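Local coordinates for protein lysin (Enterococcus phage IMEEF1, PDB 6L00) that probably binds the enterococcal cell wall as the C-terminal domain of a phage endolysin, directing the attached CHAP lytic domain to its target, at residues F2-R7 / K59-A64. Sequence-based numbering, arbitrary orientation.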
ATOM      1  N   PHE A   2       5.824  10.049   1.775  1.00 22.40           N
ATOM      2  CA  PHE A   2       6.563  11.223   1.336  1.00 21.52           C
ATOM      3  C   PHE A   2       5.737  12.441   1.712  1.00 23.16           C
ATOM      4  O   PHE A   2       4.563  12.326   2.077  1.00 22.73           O
ATOM      5  CB  PHE A   2       6.863  11.173  -0.169  1.00 20.90           C
ATOM      6  CG  PHE A   2       5.648  10.987  -1.032  1.00 23.15           C
ATOM      7  CD1 PHE A   2       4.920  12.084  -1.482  1.00 20.86           C
ATOM      8  CD2 PHE A   2       5.242   9.713  -1.418  1.00 24.17           C
ATOM      9  CE1 PHE A   2       3.795  11.908  -2.291  1.00 23.11           C
ATOM     10  CE2 PHE A   2       4.127   9.535  -2.225  1.00 23.57           C
ATOM     11  CZ  PHE A   2       3.404  10.632  -2.657  1.00 24.63           C
ATOM     12  N   ILE A   3       6.377  13.604   1.659  1.00 19.69           N
ATOM     13  CA  ILE A   3       5.718  14.886   1.873  1.00 19.16           C
ATOM     14  C   ILE A   3       5.599  15.583   0.527  1.00 21.04           C
ATOM     15  O   ILE A   3       6.488  15.457  -0.325  1.00 21.93           O
ATOM     16  CB  ILE A   3       6.500  15.755   2.880  1.00 21.15           C
ATOM     17  CG1 ILE A   3       6.294  15.220   4.306  1.00 22.59           C
ATOM     18  CG2 ILE A   3       6.127  17.230   2.747  1.00 23.32           C
ATOM     19  CD1 ILE A   3       7.169  15.887   5.336  1.00 23.93           C
ATOM     20  N   TYR A   4       4.501  16.307   0.330  1.00 20.59           N
ATOM     21  CA  TYR A   4       4.411  17.249  -0.770  1.00 19.85           C
ATOM     22  C   TYR A   4       3.823  18.551  -0.256  1.00 20.87           C
ATOM     23  O   TYR A   4       3.272  18.626   0.848  1.00 21.33           O
ATOM     24  CB  TYR A   4       3.577  16.702  -1.946  1.00 22.14           C
ATOM     25  CG  TYR A   4       2.113  16.465  -1.638  1.00 21.37           C
ATOM     26  CD1 TYR A   4       1.168  17.499  -1.727  1.00 21.75           C
ATOM     27  CD2 TYR A   4       1.667  15.198  -1.283  1.00 22.15           C
ATOM     28  CE1 TYR A   4      -0.179  17.264  -1.450  1.00 21.69           C
ATOM     29  CE2 TYR A   4       0.341  14.958  -1.010  1.00 21.85           C
ATOM     30  CZ  TYR A   4      -0.580  15.982  -1.091  1.00 23.03           C
ATOM     31  OH  TYR A   4      -1.903  15.695  -0.804  1.00 24.30           O
ATOM     32  N   TYR A   5       3.975  19.581  -1.078  1.00 20.24           N
ATOM     33  CA  TYR A   5       3.451  20.910  -0.820  1.00 20.86           C
ATOM     34  C   TYR A   5       2.293  21.197  -1.768  1.00 22.64           C
ATOM     35  O   TYR A   5       2.300  20.770  -2.924  1.00 21.60           O
ATOM     36  CB  TYR A   5       4.524  21.966  -1.026  1.00 20.89           C
ATOM     37  CG  TYR A   5       5.688  21.956  -0.055  1.00 23.71           C
ATOM     38  CD1 TYR A   5       5.863  20.944   0.888  1.00 21.19           C
ATOM     39  CD2 TYR A   5       6.618  22.976  -0.103  1.00 25.34           C
ATOM     40  CE1 TYR A   5       6.956  20.968   1.763  1.00 24.86           C
ATOM     41  CE2 TYR A   5       7.686  23.011   0.751  1.00 23.71           C
ATOM     42  CZ  TYR A   5       7.861  22.015   1.674  1.00 26.02           C
ATOM     43  OH  TYR A   5       8.960  22.101   2.491  1.00 25.25           O
ATOM     44  N   LYS A   6       1.308  21.943  -1.271  1.00 20.89           N
ATOM     45  CA  LYS A   6       0.122  22.308  -2.036  1.00 19.29           C
ATOM     46  C   LYS A   6      -0.061  23.816  -1.957  1.00 24.82           C
ATOM     47  O   LYS A   6      -0.194  24.366  -0.855  1.00 25.06           O
ATOM     48  CB  LYS A   6      -1.129  21.602  -1.500  1.00 22.85           C
ATOM     49  CG  LYS A   6      -2.424  22.123  -2.109  1.00 22.12           C
ATOM     50  CD  LYS A   6      -3.623  21.299  -1.686  1.00 26.95           C
ATOM     51  CE  LYS A   6      -4.875  21.710  -2.453  1.00 25.82           C
ATOM     52  NZ  LYS A   6      -6.083  21.028  -1.900  1.00 27.60           N
ATOM     53  N   ARG A   7      -0.064  24.481  -3.113  1.00 24.25           N
ATOM     54  CA  ARG A   7      -0.325  25.917  -3.180  1.00 25.81           C
ATOM     55  C   ARG A   7      -1.831  26.126  -3.313  1.00 28.98           C
ATOM     56  O   ARG A   7      -2.425  25.793  -4.345  1.00 29.37           O
ATOM     57  CB  ARG A   7       0.432  26.557  -4.343  1.00 31.06           C
ATOM     58  CG  ARG A   7       0.164  28.052  -4.488  1.00 35.06           C
ATOM     59  CD  ARG A   7       1.360  28.791  -5.066  1.00 41.95           C
ATOM     60  NE  ARG A   7       1.449  28.653  -6.515  1.00 48.20           N
ATOM     61  CZ  ARG A   7       1.170  29.624  -7.379  1.00 49.04           C
ATOM     62  NH1 ARG A   7       0.776  30.814  -6.936  1.00 50.65           N
ATOM     63  NH2 ARG A   7       1.282  29.404  -8.686  1.00 44.44           N
ATOM     64  N   LYS A  59      -4.413  16.364  -8.146  1.00 20.53           N
ATOM     65  CA  LYS A  59      -5.805  15.936  -8.118  1.00 22.05           C
ATOM     66  C   LYS A  59      -5.917  14.419  -8.077  1.00 22.94           C
ATOM     67  O   LYS A  59      -6.775  13.877  -7.377  1.00 23.76           O
ATOM     68  CB  LYS A  59      -6.553  16.494  -9.328  1.00 25.61           C
ATOM     69  CG  LYS A  59      -6.742  18.005  -9.289  1.00 25.26           C
ATOM     70  CD  LYS A  59      -7.736  18.401  -8.222  1.00 28.81           C
ATOM     71  CE  LYS A  59      -8.176  19.851  -8.385  1.00 37.35           C
ATOM     72  NZ  LYS A  59      -9.315  20.154  -7.472  1.00 43.21           N
ATOM     73  N   MET A  60      -5.069  13.714  -8.828  1.00 20.23           N
ATOM     74  CA  MET A  60      -5.133  12.259  -8.785  1.00 20.94           C
ATOM     75  C   MET A  60      -4.689  11.732  -7.421  1.00 23.10           C
ATOM     76  O   MET A  60      -5.266  10.771  -6.895  1.00 21.79           O
ATOM     77  CB  MET A  60      -4.293  11.673  -9.921  1.00 23.82           C
ATOM     78  CG  MET A  60      -4.900  11.940 -11.299  1.00 22.13           C
ATOM     79  SD  MET A  60      -4.048  11.110 -12.665  1.00 25.46           S
ATOM     80  CE  MET A  60      -2.605  12.149 -12.829  1.00 23.00           C
ATOM     81  N   MET A  61      -3.675  12.363  -6.823  1.00 22.26           N
ATOM     82  CA  MET A  61      -3.256  11.966  -5.483  1.00 24.48           C
ATOM     83  C   MET A  61      -4.376  12.182  -4.471  1.00 22.22           C
ATOM     84  O   MET A  61      -4.632  11.317  -3.623  1.00 23.48           O
ATOM     85  CB  MET A  61      -1.996  12.735  -5.084  1.00 23.18           C
ATOM     86  CG  MET A  61      -0.741  12.343  -5.877  1.00 21.51           C
ATOM     87  SD  MET A  61       0.772  12.616  -4.903  1.00 27.22           S
ATOM     88  CE  MET A  61       0.754  14.397  -4.846  1.00 23.83           C
ATOM     89  N   GLU A  62      -5.070  13.319  -4.551  1.00 21.85           N
ATOM     90  CA  GLU A  62      -6.157  13.576  -3.608  1.00 23.24           C
ATOM     91  C   GLU A  62      -7.339  12.628  -3.833  1.00 27.92           C
ATOM     92  O   GLU A  62      -8.035  12.269  -2.873  1.00 25.04           O
ATOM     93  CB  GLU A  62      -6.594  15.037  -3.706  1.00 23.88           C
ATOM     94  CG  GLU A  62      -5.491  16.038  -3.288  1.00 21.29           C
ATOM     95  CD  GLU A  62      -5.920  17.505  -3.398  1.00 28.11           C
ATOM     96  OE1 GLU A  62      -6.723  17.850  -4.298  1.00 27.86           O
ATOM     97  OE2 GLU A  62      -5.440  18.319  -2.580  1.00 24.69           O
ATOM     98  N   ALA A  63      -7.580  12.213  -5.081  1.00 24.85           N
ATOM     99  CA  ALA A  63      -8.643  11.244  -5.343  1.00 24.97           C
ATOM    100  C   ALA A  63      -8.304   9.867  -4.780  1.00 24.44           C
ATOM    101  O   ALA A  63      -9.186   9.167  -4.269  1.00 26.11           O
ATOM    102  CB  ALA A  63      -8.916  11.134  -6.850  1.00 25.85           C
ATOM    103  N   ALA A  64      -7.044   9.444  -4.892  1.00 20.90           N
ATOM    104  CA  ALA A  64      -6.680   8.082  -4.518  1.00 21.40           C
ATOM    105  C   ALA A  64      -6.289   7.930  -3.055  1.00 21.60           C
ATOM    106  O   ALA A  64      -6.321   6.812  -2.534  1.00 23.03           O
ATOM    107  CB  ALA A  64      -5.522   7.578  -5.389  1.00 21.63           C
TER
HETATM  108  O   HOH W   1      -3.941  17.588  -0.411  1.00 26.16           O
HETATM  109  O   HOH W   2      -6.882  20.399  -4.871  1.00 28.20           O
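Met61 reaches from helix 56-64 to the aromatic rings of Phe2 and Tyr4 on strand 2-7, making a double Met-aromatic contact where the C-terminal helix packs on one face of the small mixed sheet of this cell-wall binding domain. The axes of the two segments approach to 11.9 Å and cross at -117°, a gap that long side chains fill. Methionine suits it, being apolar, flexible and polarisable. With a bend at its last torsion (chi3 -68°), CE lies over one face of Tyr4, 3.9 Å from the ring centroid and displaced toward the rim by CD2, a CH-pi contact, while SD sits in the plane of the Phe2 ring at its edge, 4.0 Å from CZ, and also obliquely to the Tyr4 ring. Tyr4 and Lys6 point toward the helix and Phe2 brings the far end of its ring near, whereas Ile3 packs against helix 29-41. Tyr4 also meets the ring of Trp16 on the adjacent strand nearly parallel, and Phe2 stacks on Tyr42 of the second subunit, tying this edge of the contact to the subunit interface.

Toward the end of the strand the contact turns polar. Lysine suits its place because the long aliphatic chain of Lys6, CG anti to the backbone N (chi1 170°), carries its charge across to the helix. The extended Glu62 chain meets it at about a right angle and offers two oxygens. Their salt bridge, 2.9 Å from NZ to OE2, uses the syn lone pair of OE2. One water accepts from NZ and donates to OE1. Tyrosine fits because a buried ring can still present a hydroxyl at this polar border: another water lies 2.8 Å from Tyr4 OH and donates to Glu62 OE2 at 2.7 Å.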